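Side-chain contacts in N-alpha-acetyltransferase 35, NatC auxiliary subunit (Saccharomyces cerevisiae, PDB 6YGA), which serves as an auxiliary subunit of the NatC complex, which acetylates the N-terminal methionine of the L-A virus Gag protein: residues T112-L115 against Y119-S122; E173-N178 against T406-Q411; S245-L250 against T302-V307; H477-F482 against K543-T548. One frame throughout, in Å; residues are numbered along the deposited sequence.

In the fold
Four contacts sample a largely helical chain from one end toward the other. Contact 1 sits in the Mak10 family region, about 28 Å from the chain's centre, and contact 2, about 7 Å from that centre, ties the same region to the TPR-like one. The 227 residues between the two segments of contact 2 include contact 3, whose centre is about 23 Å away. Contact 4 joins two long helices about 54 Å, centre to centre, from contact 1, on the opposite side of the chain's centre. None of the four touches another. Of the four, contact 2 alone is reached by another protein chain of the assembly, N-alpha-acetyltransferase 30, the catalytic partner.

Contact 1 (T112-L115 against Y119-S122); sequences TTVL and YTES
Thr120 faces Val114 across the short turn that leads from the loop after helix 85-104 into helix 118-129, and its two branches divide the work. A chi1 of 65° places OG1 between the backbone N and the carbonyl carbon of Thr120, which aims the hydroxyl at the loop. There OG1 of Thr120 lies 2.8 Å from the carbonyl O of Val114, at a C=O...O angle of about 143°. The methyl takes a flanking place: CG2 of Thr120 is 3.7 Å from that same oxygen of Val114 and 4.4 Å from CG1 of Val114, so polar and apolar branches meet the residue together. Leu115 adds its backbone, with CA 3.9 Å from OG1 of Thr120.

Neighbouring helices pack around the contact. Val114 packs on Trp103 of helix 85-104 and on Val155 of helix 142-167, and Thr120 touches Ile152 of the latter helix. OG1 of Thr120 also has the carbonyl O of Cys117, three residues earlier and just ahead of the helix, as a hydrogen-bonding partner.

The single proton of OG1 thus has both main-chain carbonyls within reach, and which one it favours is not settled. Chemically, the contact is a buried polar link, set among apolar side chains, between the loop and the first turns of the helix it precedes.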
loop_
_atom_site.group_PDB
_atom_site.type_symbol
_atom_site.label_atom_id
_atom_site.label_comp_id
_atom_site.label_asym_id
_atom_site.label_seq_id
_atom_site.Cartn_x
_atom_site.Cartn_y
_atom_site.Cartn_z
ATOM N N THR B 112 -5.753 17.686 -6.940
ATOM C CA THR B 112 -7.066 18.002 -6.387
ATOM C C THR B 112 -6.999 18.652 -5.012
ATOM O O THR B 112 -8.049 18.988 -4.454
ATOM C CB THR B 112 -7.936 16.742 -6.304
ATOM O OG1 THR B 112 -7.291 15.764 -5.480
ATOM C CG2 THR B 112 -8.180 16.161 -7.691
ATOM N N THR B 113 -5.802 18.829 -4.450
ATOM C CA THR B 113 -5.661 19.439 -3.132
ATOM C C THR B 113 -4.864 20.737 -3.208
ATOM O O THR B 113 -5.441 21.809 -3.420
ATOM C CB THR B 113 -5.005 18.463 -2.147
ATOM O OG1 THR B 113 -3.716 18.066 -2.633
ATOM C CG2 THR B 113 -5.872 17.225 -1.964
ATOM N N VAL B 114 -3.541 20.655 -3.050
ATOM C CA VAL B 114 -2.720 21.866 -3.003
ATOM C C VAL B 114 -2.761 22.606 -4.337
ATOM O O VAL B 114 -2.816 23.842 -4.373
ATOM C CB VAL B 114 -1.279 21.512 -2.592
ATOM C CG1 VAL B 114 -0.390 22.749 -2.609
ATOM C CG2 VAL B 114 -1.270 20.866 -1.214
ATOM N N LEU B 115 -2.742 21.871 -5.449
ATOM C CA LEU B 115 -2.706 22.489 -6.768
ATOM C C LEU B 115 -4.070 22.961 -7.255
ATOM O O LEU B 115 -4.128 23.687 -8.251
ATOM C CB LEU B 115 -2.104 21.520 -7.790
ATOM C CG LEU B 115 -0.623 21.189 -7.611
ATOM C CD1 LEU B 115 -0.126 20.340 -8.769
ATOM C CD2 LEU B 115 0.196 22.463 -7.481
ATOM N N TYR B 119 -4.028 30.296 -6.332
ATOM C CA TYR B 119 -2.898 31.088 -5.861
ATOM C C TYR B 119 -1.606 30.283 -5.900
ATOM O O TYR B 119 -0.555 30.809 -6.284
ATOM C CB TYR B 119 -3.170 31.604 -4.449
ATOM C CG TYR B 119 -4.284 32.624 -4.381
ATOM C CD1 TYR B 119 -4.041 33.966 -4.642
ATOM C CD2 TYR B 119 -5.580 32.243 -4.064
ATOM C CE1 TYR B 119 -5.057 34.902 -4.584
ATOM C CE2 TYR B 119 -6.603 33.171 -4.003
ATOM C CZ TYR B 119 -6.334 34.499 -4.264
ATOM O OH TYR B 119 -7.344 35.430 -4.207
ATOM N N THR B 120 -1.664 29.005 -5.510
ATOM C CA THR B 120 -0.475 28.162 -5.577
ATOM C C THR B 120 -0.047 27.937 -7.021
ATOM O O THR B 120 1.151 27.892 -7.319
ATOM C CB THR B 120 -0.729 26.824 -4.878
ATOM O OG1 THR B 120 -1.729 26.091 -5.594
ATOM C CG2 THR B 120 -1.202 27.042 -3.450
ATOM N N GLU B 121 -1.015 27.793 -7.929
ATOM C CA GLU B 121 -0.690 27.705 -9.348
ATOM C C GLU B 121 -0.024 28.985 -9.831
ATOM O O GLU B 121 0.937 28.939 -10.609
ATOM C CB GLU B 121 -1.958 27.416 -10.158
ATOM C CG GLU B 121 -1.732 26.858 -11.567
ATOM C CD GLU B 121 -1.476 27.928 -12.611
ATOM O OE1 GLU B 121 -1.633 29.128 -12.298
ATOM O OE2 GLU B 121 -1.118 27.564 -13.752
ATOM N N SER B 122 -0.517 30.140 -9.375
ATOM C CA SER B 122 0.032 31.414 -9.825
ATOM C C SER B 122 1.465 31.598 -9.337
ATOM O O SER B 122 2.347 32.006 -10.103
ATOM C CB SER B 122 -0.860 32.563 -9.347
ATOM O OG SER B 122 -0.427 33.807 -9.871
#

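Contact 2 (E173-N178 against T406-Q411); sequences EEEDLN and TCRYRQ. With EDO (1,2-ethanediol), chain X; EDO (1,2-ethanediol), chain C.
Glu175 and Arg408 join a loop of the Mak10 family region to helix 406-429 in the TPR-like helical part of the chain, bridging residues far apart in sequence.

The ionic interaction dominates. Arg408 grips the carboxylate side-on, presenting NE and NH2 to Glu175. NE of Arg408 is shared between both oxygens: it lies 2.8 Å from OE1 of Glu175 and 3.1 Å from OE2, the latter bond being the straighter at 157°. NH2 of Arg408 adds a bond of 2.9 Å to OE1 of Glu175, which therefore accepts twice from one guanidinium. The two flat groups do not share a plane but are turned 43° apart; OE2 lies close to the guanidinium plane and OE1 is tilted out of it. The glutamate reaches across with an extended chain, whereas Arg408 is bent at chi2 (-73°), which folds its CG and NE alike alongside the carboxylate.

Van der Waals packing is slight by comparison. CG of Arg408 comes within 3.4 Å of OE2 of Glu175, and Phe142 of the N-alpha-acetyltransferase 30 chain packs on Glu175, placing the bridge beside the catalytic subunit. Next door, Asp176 makes its own salt bridge to Arg340 and a hydrogen bond to Asn405, a second polar tie for the loop.

A hydrogen bond to a 1,2-ethanediol, probably from the crystallisation liquor, comes last: on the remaining nitrogen, NH1 of Arg408 donates to O1 of that molecule at 3.0 Å.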
loop_
_atom_site.group_PDB
_atom_site.type_symbol
_atom_site.label_atom_id
_atom_site.label_comp_id
_atom_site.label_asym_id
_atom_site.label_seq_id
_atom_site.Cartn_x
_atom_site.Cartn_y
_atom_site.Cartn_z
ATOM N N GLU B 173 5.470 5.395 -4.351
ATOM C CA GLU B 173 4.765 6.522 -4.940
ATOM C C GLU B 173 3.358 6.121 -5.367
ATOM O O GLU B 173 3.103 4.979 -5.759
ATOM C CB GLU B 173 5.540 7.059 -6.143
ATOM C CG GLU B 173 5.712 6.042 -7.264
ATOM C CD GLU B 173 6.586 6.549 -8.396
ATOM O OE1 GLU B 173 7.747 6.924 -8.131
ATOM O OE2 GLU B 173 6.108 6.576 -9.550
ATOM N N GLU B 174 2.438 7.086 -5.289
ATOM C CA GLU B 174 1.039 6.896 -5.682
ATOM C C GLU B 174 0.398 5.716 -4.953
ATOM O O GLU B 174 -0.455 5.015 -5.501
ATOM C CB GLU B 174 0.904 6.734 -7.199
ATOM C CG GLU B 174 -0.469 7.103 -7.745
ATOM C CD GLU B 174 -0.556 6.933 -9.245
ATOM O OE1 GLU B 174 -0.056 7.816 -9.973
ATOM O OE2 GLU B 174 -1.104 5.906 -9.694
ATOM N N GLU B 175 0.814 5.482 -3.713
ATOM C CA GLU B 175 0.190 4.479 -2.860
ATOM C C GLU B 175 0.165 5.028 -1.443
ATOM O O GLU B 175 -0.904 5.192 -0.845
ATOM C CB GLU B 175 0.943 3.145 -2.936
ATOM C CG GLU B 175 0.384 2.045 -2.035
ATOM C CD GLU B 175 1.224 0.775 -2.058
ATOM O OE1 GLU B 175 2.201 0.717 -2.833
ATOM O OE2 GLU B 175 0.908 -0.164 -1.298
ATOM N N ASP B 176 1.346 5.339 -0.911
ATOM C CA ASP B 176 1.441 6.013 0.375
ATOM C C ASP B 176 1.296 7.519 0.235
ATOM O O ASP B 176 0.836 8.185 1.170
ATOM C CB ASP B 176 2.777 5.681 1.035
ATOM C CG ASP B 176 2.970 4.199 1.222
ATOM O OD1 ASP B 176 2.077 3.560 1.816
ATOM O OD2 ASP B 176 4.001 3.670 0.758
ATOM N N LEU B 177 1.670 8.066 -0.920
ATOM C CA LEU B 177 1.692 9.509 -1.112
ATOM C C LEU B 177 1.703 9.814 -2.603
ATOM O O LEU B 177 2.554 9.304 -3.338
ATOM C CB LEU B 177 2.914 10.121 -0.425
ATOM C CG LEU B 177 3.080 11.637 -0.472
ATOM C CD1 LEU B 177 1.743 12.334 -0.323
ATOM C CD2 LEU B 177 4.022 12.055 0.636
ATOM N N ASN B 178 0.759 10.647 -3.037
ATOM C CA ASN B 178 0.643 11.060 -4.429
ATOM C C ASN B 178 1.431 12.345 -4.644
ATOM O O ASN B 178 1.292 13.304 -3.875
ATOM C CB ASN B 178 -0.824 11.270 -4.807
ATOM C CG ASN B 178 -1.002 11.844 -6.207
ATOM O OD1 ASN B 178 -0.891 13.054 -6.412
ATOM N ND2 ASN B 178 -1.301 10.979 -7.171
ATOM N N THR B 406 0.604 -1.072 5.926
ATOM C CA THR B 406 0.228 -2.357 6.507
ATOM C C THR B 406 0.209 -3.490 5.485
ATOM O O THR B 406 0.346 -4.655 5.873
ATOM C CB THR B 406 -1.134 -2.242 7.201
ATOM O OG1 THR B 406 -1.382 -3.428 7.965
ATOM C CG2 THR B 406 -2.250 -2.059 6.181
ATOM N N CYS B 407 0.059 -3.182 4.197
ATOM C CA CYS B 407 0.131 -4.201 3.157
ATOM C C CYS B 407 1.562 -4.429 2.679
ATOM O O CYS B 407 2.004 -5.576 2.567
ATOM C CB CYS B 407 -0.762 -3.815 1.977
ATOM S SG CYS B 407 -2.524 -3.852 2.346
ATOM N N ARG B 408 2.294 -3.348 2.392
ATOM C CA ARG B 408 3.677 -3.490 1.949
ATOM C C ARG B 408 4.552 -4.097 3.036
ATOM O O ARG B 408 5.568 -4.732 2.730
ATOM C CB ARG B 408 4.240 -2.134 1.522
ATOM C CG ARG B 408 3.598 -1.553 0.277
ATOM C CD ARG B 408 4.036 -2.297 -0.970
ATOM N NE ARG B 408 3.506 -1.687 -2.185
ATOM C CZ ARG B 408 3.943 -1.963 -3.408
ATOM N NH1 ARG B 408 4.925 -2.838 -3.579
ATOM N NH2 ARG B 408 3.405 -1.361 -4.461
ATOM N N TYR B 409 4.184 -3.904 4.304
ATOM C CA TYR B 409 4.947 -4.491 5.399
ATOM C C TYR B 409 5.040 -6.004 5.244
ATOM O O TYR B 409 6.127 -6.584 5.334
ATOM C CB TYR B 409 4.309 -4.107 6.735
ATOM C CG TYR B 409 4.936 -4.746 7.955
ATOM C CD1 TYR B 409 6.236 -4.433 8.344
ATOM C CD2 TYR B 409 4.218 -5.645 8.731
ATOM C CE1 TYR B 409 6.803 -5.012 9.468
ATOM C CE2 TYR B 409 4.773 -6.227 9.853
ATOM C CZ TYR B 409 6.062 -5.908 10.218
ATOM O OH TYR B 409 6.605 -6.495 11.340
ATOM N N ARG B 410 3.906 -6.658 4.983
ATOM C CA ARG B 410 3.935 -8.105 4.793
ATOM C C ARG B 410 4.641 -8.474 3.496
ATOM O O ARG B 410 5.347 -9.488 3.435
ATOM C CB ARG B 410 2.518 -8.674 4.815
ATOM C CG ARG B 410 2.472 -10.179 4.617
ATOM C CD ARG B 410 1.071 -10.733 4.785
ATOM N NE ARG B 410 1.080 -12.191 4.839
ATOM C CZ ARG B 410 0.946 -12.977 3.777
ATOM N NH1 ARG B 410 0.792 -12.447 2.569
ATOM N NH2 ARG B 410 0.970 -14.294 3.925
ATOM N N GLN B 411 4.473 -7.660 2.449
ATOM C CA GLN B 411 5.100 -7.967 1.169
ATOM C C GLN B 411 6.618 -7.867 1.244
ATOM O O GLN B 411 7.318 -8.551 0.491
ATOM C CB GLN B 411 4.552 -7.043 0.083
ATOM C CG GLN B 411 3.071 -7.251 -0.183
ATOM C CD GLN B 411 2.428 -6.099 -0.930
ATOM O OE1 GLN B 411 3.074 -5.409 -1.721
ATOM N NE2 GLN B 411 1.142 -5.883 -0.677
HETATM C C1 EDO X . 7.657 -4.651 -1.386
HETATM O O1 EDO X . 6.660 -4.936 -2.376
HETATM C C2 EDO X . 6.980 -4.149 -0.116
HETATM O O2 EDO X . 7.962 -3.830 0.878
HETATM C C1 EDO C . 1.136 -16.700 0.709
HETATM O O1 EDO C . 0.283 -16.814 1.852
HETATM C C2 EDO C . 1.403 -15.231 0.397
HETATM O O2 EDO C . 0.185 -14.581 0.020
#

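Contact 3 (S245-L250 against T302-V307); sequences SHLDEL and TLANDV
An antiparallel helix pair brings Leu247 and Leu250 of helix 245-260 against Ala304 and Val307 of helix 298-311. The short segments run at 154° to one another with their axes 9.1 Å apart, and the residues in contact are spaced three apart, about one turn, on each buried face.

Ala304 is the point of closest backbone approach: its CA lies 5.5 Å from CA of Leu247. The small methyl fits against the partner's main chain, with CB of Ala304 at 3.8 Å from the carbonyl O of Leu247. From the next turn, CD2 of Leu250 comes to the same methyl, 3.9 Å from CB of Ala304. Leu247 spreads its two methyls. CD2 leans over the backbone of Ala304, while CD1 meets CG1 of Val307 at 3.9 Å, the two side chains crossing at about a right angle. For Leu250 a chi1 of 176° sends the branch out toward helix 298-311.

Further helices frame the pair: Leu250 also touches Ile226 and Cys229 of helix 215-231, and Val307 touches Leu342 of helix 337-347. At the flank, Asp248 forms a salt bridge with Lys308.

No hydrogen bond links the two segments themselves, so their association here rests on shape and the burial of aliphatic surface, with the ionic pair lying beside this apolar seam.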
loop_
_atom_site.group_PDB
_atom_site.type_symbol
_atom_site.label_atom_id
_atom_site.label_comp_id
_atom_site.label_asym_id
_atom_site.label_seq_id
_atom_site.Cartn_x
_atom_site.Cartn_y
_atom_site.Cartn_z
ATOM N N SER B 245 9.845 21.812 19.869
ATOM C CA SER B 245 9.189 23.091 20.122
ATOM C C SER B 245 8.172 23.420 19.034
ATOM O O SER B 245 6.995 23.662 19.323
ATOM C CB SER B 245 10.236 24.202 20.241
ATOM O OG SER B 245 11.092 23.973 21.348
ATOM N N HIS B 246 8.611 23.427 17.771
ATOM C CA HIS B 246 7.691 23.688 16.668
ATOM C C HIS B 246 6.616 22.613 16.564
ATOM O O HIS B 246 5.473 22.912 16.199
ATOM C CB HIS B 246 8.468 23.799 15.356
ATOM C CG HIS B 246 9.280 25.052 15.239
ATOM N ND1 HIS B 246 10.644 25.081 15.440
ATOM C CD2 HIS B 246 8.916 26.323 14.946
ATOM C CE1 HIS B 246 11.085 26.316 15.272
ATOM N NE2 HIS B 246 10.056 27.088 14.972
ATOM N N LEU B 247 6.954 21.363 16.883
ATOM C CA LEU B 247 5.942 20.312 16.866
ATOM C C LEU B 247 4.906 20.532 17.959
ATOM O O LEU B 247 3.715 20.270 17.752
ATOM C CB LEU B 247 6.598 18.942 17.017
ATOM C CG LEU B 247 7.441 18.514 15.818
ATOM C CD1 LEU B 247 8.284 17.293 16.151
ATOM C CD2 LEU B 247 6.546 18.244 14.619
ATOM N N ASP B 248 5.339 21.003 19.132
ATOM C CA ASP B 248 4.384 21.309 20.194
ATOM C C ASP B 248 3.534 22.522 19.833
ATOM O O ASP B 248 2.328 22.541 20.102
ATOM C CB ASP B 248 5.112 21.540 21.522
ATOM C CG ASP B 248 5.706 20.262 22.109
ATOM O OD1 ASP B 248 5.158 19.166 21.866
ATOM O OD2 ASP B 248 6.720 20.361 22.832
ATOM N N GLU B 249 4.142 23.544 19.220
ATOM C CA GLU B 249 3.370 24.702 18.776
ATOM C C GLU B 249 2.339 24.306 17.729
ATOM O O GLU B 249 1.224 24.840 17.710
ATOM C CB GLU B 249 4.300 25.779 18.216
ATOM C CG GLU B 249 5.303 26.326 19.209
ATOM C CD GLU B 249 6.269 27.300 18.572
ATOM O OE1 GLU B 249 5.885 27.954 17.579
ATOM O OE2 GLU B 249 7.415 27.404 19.056
ATOM N N LEU B 250 2.697 23.371 16.846
ATOM C CA LEU B 250 1.751 22.906 15.837
ATOM C C LEU B 250 0.536 22.257 16.484
ATOM O O LEU B 250 -0.594 22.424 16.008
ATOM C CB LEU B 250 2.444 21.932 14.885
ATOM C CG LEU B 250 1.575 21.265 13.818
ATOM C CD1 LEU B 250 0.899 22.308 12.943
ATOM C CD2 LEU B 250 2.406 20.308 12.977
ATOM N N THR B 302 -2.187 14.574 14.557
ATOM C CA THR B 302 -1.683 13.241 14.238
ATOM C C THR B 302 -0.310 13.319 13.582
ATOM O O THR B 302 0.585 12.528 13.901
ATOM C CB THR B 302 -2.675 12.512 13.328
ATOM O OG1 THR B 302 -3.944 12.410 13.987
ATOM C CG2 THR B 302 -2.174 11.115 12.997
ATOM N N LEU B 303 -0.123 14.278 12.673
ATOM C CA LEU B 303 1.173 14.437 12.023
ATOM C C LEU B 303 2.256 14.806 13.027
ATOM O O LEU B 303 3.367 14.266 12.980
ATOM C CB LEU B 303 1.080 15.499 10.929
ATOM C CG LEU B 303 2.413 16.006 10.382
ATOM C CD1 LEU B 303 3.139 14.909 9.619
ATOM C CD2 LEU B 303 2.190 17.227 9.506
ATOM N N ALA B 304 1.949 15.720 13.949
ATOM C CA ALA B 304 2.966 16.189 14.884
ATOM C C ALA B 304 3.380 15.093 15.859
ATOM O O ALA B 304 4.572 14.931 16.143
ATOM C CB ALA B 304 2.457 17.416 15.638
ATOM N N ASN B 305 2.416 14.332 16.385
ATOM C CA ASN B 305 2.759 13.285 17.343
ATOM C C ASN B 305 3.513 12.144 16.673
ATOM O O ASN B 305 4.408 11.547 17.281
ATOM C CB ASN B 305 1.500 12.762 18.035
ATOM C CG ASN B 305 0.935 13.745 19.036
ATOM O OD1 ASN B 305 -0.255 14.061 19.010
ATOM N ND2 ASN B 305 1.788 14.243 19.926
ATOM N N ASP B 306 3.168 11.824 15.425
ATOM C CA ASP B 306 3.865 10.753 14.722
ATOM C C ASP B 306 5.322 11.119 14.464
ATOM O O ASP B 306 6.216 10.274 14.603
ATOM C CB ASP B 306 3.144 10.433 13.412
ATOM C CG ASP B 306 1.820 9.726 13.634
ATOM O OD1 ASP B 306 1.458 9.499 14.808
ATOM O OD2 ASP B 306 1.142 9.391 12.640
ATOM N N VAL B 307 5.581 12.374 14.093
ATOM C CA VAL B 307 6.956 12.822 13.900
ATOM C C VAL B 307 7.699 12.852 15.232
ATOM O O VAL B 307 8.875 12.480 15.308
ATOM C CB VAL B 307 6.975 14.194 13.201
ATOM C CG1 VAL B 307 8.378 14.786 13.206
ATOM C CG2 VAL B 307 6.459 14.067 11.772
#

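Contact 4 (H477-F482 against K543-T548); sequences HHLETF and KEINIT. With EDO (1,2-ethanediol), chain D; EDO (1,2-ethanediol), chain E.
Glu480 starts its run along Ile545 at CB, which lies 4.0 Å from CG2 of Ile545. With CG anti to the backbone N (chi1 -171°), the next carbon keeps to that same methyl and also comes within 3.7 Å of ND2 of Asn546. A bend at chi2 then carries the chain off the apolar partner to the amide: CD of Glu480 is 3.7 Å from OD1 of Asn546. At the tip, OE2 of Glu480 receives only a weak hydrogen bond, 3.5 Å from ND2 of Asn546, whose stronger partner is the carbonyl O of Leu542. OD1 of Asn546 also stands close to OE2 but, as a second acceptor, cannot bond to it. Carboxylate and amide are turned almost perpendicular, 84° apart. The other oxygen, OE1, makes a long, weak ion pair with Lys549.

Beside these polar groups, CD2 of Leu479 meets CD1 of Ile545 at 3.7 Å, and Leu479 packs further on Leu444 and Ile448 of helix 433-456.

Aliphatic packing flanked by a weak polar pair is what this antiparallel pairing displays, the axes 9.5 Å apart, between the long helices 465-506 and 511-564, which form a helical hairpin in the TPR-like region.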
loop_
_atom_site.group_PDB
_atom_site.type_symbol
_atom_site.label_atom_id
_atom_site.label_comp_id
_atom_site.label_asym_id
_atom_site.label_seq_id
_atom_site.Cartn_x
_atom_site.Cartn_y
_atom_site.Cartn_z
ATOM N N HIS B 477 7.507 -23.730 17.574
ATOM C CA HIS B 477 8.130 -24.812 18.327
ATOM C C HIS B 477 9.613 -24.908 17.999
ATOM O O HIS B 477 10.442 -25.097 18.895
ATOM C CB HIS B 477 7.418 -26.136 18.038
ATOM C CG HIS B 477 7.967 -27.305 18.800
ATOM N ND1 HIS B 477 8.945 -28.131 18.290
ATOM C CD2 HIS B 477 7.664 -27.793 20.026
ATOM C CE1 HIS B 477 9.226 -29.074 19.172
ATOM N NE2 HIS B 477 8.462 -28.892 20.234
ATOM N N HIS B 478 9.969 -24.754 16.720
ATOM C CA HIS B 478 11.377 -24.775 16.337
ATOM C C HIS B 478 12.114 -23.548 16.860
ATOM O O HIS B 478 13.285 -23.641 17.250
ATOM C CB HIS B 478 11.512 -24.872 14.818
ATOM C CG HIS B 478 11.314 -26.256 14.284
ATOM N ND1 HIS B 478 12.366 -27.094 13.983
ATOM C CD2 HIS B 478 10.186 -26.951 13.998
ATOM C CE1 HIS B 478 11.896 -28.244 13.535
ATOM N NE2 HIS B 478 10.577 -28.183 13.535
ATOM N N LEU B 479 11.451 -22.389 16.877
ATOM C CA LEU B 479 12.094 -21.195 17.412
ATOM C C LEU B 479 12.317 -21.316 18.915
ATOM O O LEU B 479 13.360 -20.895 19.428
ATOM C CB LEU B 479 11.265 -19.953 17.087
ATOM C CG LEU B 479 11.859 -18.628 17.570
ATOM C CD1 LEU B 479 13.311 -18.496 17.136
ATOM C CD2 LEU B 479 11.042 -17.461 17.053
ATOM N N GLU B 480 11.356 -21.898 19.636
ATOM C CA GLU B 480 11.528 -22.060 21.076
ATOM C C GLU B 480 12.650 -23.046 21.385
ATOM O O GLU B 480 13.451 -22.819 22.300
ATOM C CB GLU B 480 10.216 -22.510 21.720
ATOM C CG GLU B 480 10.232 -22.490 23.244
ATOM C CD GLU B 480 9.681 -23.765 23.848
ATOM O OE1 GLU B 480 9.347 -24.691 23.079
ATOM O OE2 GLU B 480 9.583 -23.842 25.091
ATOM N N THR B 481 12.732 -24.141 20.620
ATOM C CA THR B 481 13.821 -25.100 20.799
ATOM C C THR B 481 15.173 -24.448 20.537
ATOM O O THR B 481 16.127 -24.644 21.299
ATOM C CB THR B 481 13.625 -26.301 19.873
ATOM O OG1 THR B 481 12.415 -26.988 20.219
ATOM C CG2 THR B 481 14.798 -27.263 19.985
ATOM N N PHE B 482 15.269 -23.666 19.460
ATOM C CA PHE B 482 16.500 -22.941 19.164
ATOM C C PHE B 482 16.842 -21.956 20.275
ATOM O O PHE B 482 17.998 -21.876 20.706
ATOM C CB PHE B 482 16.361 -22.226 17.819
ATOM C CG PHE B 482 17.425 -21.199 17.553
ATOM C CD1 PHE B 482 18.681 -21.578 17.097
ATOM C CD2 PHE B 482 17.162 -19.850 17.735
ATOM C CE1 PHE B 482 19.657 -20.632 16.842
ATOM C CE2 PHE B 482 18.134 -18.898 17.483
ATOM C CZ PHE B 482 19.382 -19.289 17.035
ATOM N N LYS B 543 9.533 -16.340 26.644
ATOM C CA LYS B 543 8.175 -16.076 27.113
ATOM C C LYS B 543 7.284 -15.585 25.979
ATOM O O LYS B 543 6.107 -15.959 25.904
ATOM C CB LYS B 543 8.193 -15.060 28.254
ATOM C CG LYS B 543 8.104 -15.685 29.631
ATOM C CD LYS B 543 7.461 -14.739 30.633
ATOM C CE LYS B 543 7.115 -15.475 31.916
ATOM N NZ LYS B 543 6.186 -16.613 31.663
ATOM N N GLU B 544 7.819 -14.747 25.090
ATOM C CA GLU B 544 7.003 -14.250 23.987
ATOM C C GLU B 544 6.688 -15.355 22.988
ATOM O O GLU B 544 5.551 -15.458 22.513
ATOM C CB GLU B 544 7.697 -13.085 23.287
ATOM C CG GLU B 544 6.911 -12.571 22.092
ATOM C CD GLU B 544 7.404 -11.237 21.580
ATOM O OE1 GLU B 544 8.588 -11.145 21.195
ATOM O OE2 GLU B 544 6.603 -10.278 21.563
ATOM N N ILE B 545 7.675 -16.192 22.658
ATOM C CA ILE B 545 7.436 -17.234 21.664
ATOM C C ILE B 545 6.513 -18.310 22.222
ATOM O O ILE B 545 5.749 -18.929 21.472
ATOM C CB ILE B 545 8.769 -17.826 21.162
ATOM C CG1 ILE B 545 8.531 -18.676 19.914
ATOM C CG2 ILE B 545 9.442 -18.660 22.238
ATOM C CD1 ILE B 545 7.844 -17.917 18.791
ATOM N N ASN B 546 6.554 -18.549 23.535
ATOM C CA ASN B 546 5.623 -19.499 24.131
ATOM C C ASN B 546 4.198 -18.961 24.126
ATOM O O ASN B 546 3.242 -19.741 24.030
ATOM C CB ASN B 546 6.061 -19.854 25.551
ATOM C CG ASN B 546 7.032 -21.019 25.583
ATOM O OD1 ASN B 546 6.654 -22.161 25.316
ATOM N ND2 ASN B 546 8.287 -20.739 25.914
ATOM N N ILE B 547 4.033 -17.640 24.219
ATOM C CA ILE B 547 2.707 -17.051 24.073
ATOM C C ILE B 547 2.199 -17.254 22.653
ATOM O O ILE B 547 1.053 -17.666 22.439
ATOM C CB ILE B 547 2.734 -15.563 24.460
ATOM C CG1 ILE B 547 2.945 -15.415 25.964
ATOM C CG2 ILE B 547 1.447 -14.871 24.040
ATOM C CD1 ILE B 547 3.165 -13.988 26.401
ATOM N N THR B 548 3.055 -16.985 21.663
ATOM C CA THR B 548 2.689 -17.228 20.271
ATOM C C THR B 548 2.352 -18.695 20.047
ATOM O O THR B 548 1.350 -19.024 19.404
ATOM C CB THR B 548 3.827 -16.801 19.341
ATOM O OG1 THR B 548 3.995 -15.380 19.406
ATOM C CG2 THR B 548 3.526 -17.204 17.903
HETATM C C1 EDO D . 3.079 -13.113 21.262
HETATM O O1 EDO D . 2.646 -13.272 19.903
HETATM C C2 EDO D . 3.581 -11.695 21.500
HETATM O O2 EDO D . 4.419 -11.276 20.417
HETATM C C1 EDO E . 5.793 -6.968 18.287
HETATM O O1 EDO E . 5.106 -7.077 17.036
HETATM C C2 EDO E . 6.016 -8.360 18.866
HETATM O O2 EDO E . 6.795 -8.264 20.065
#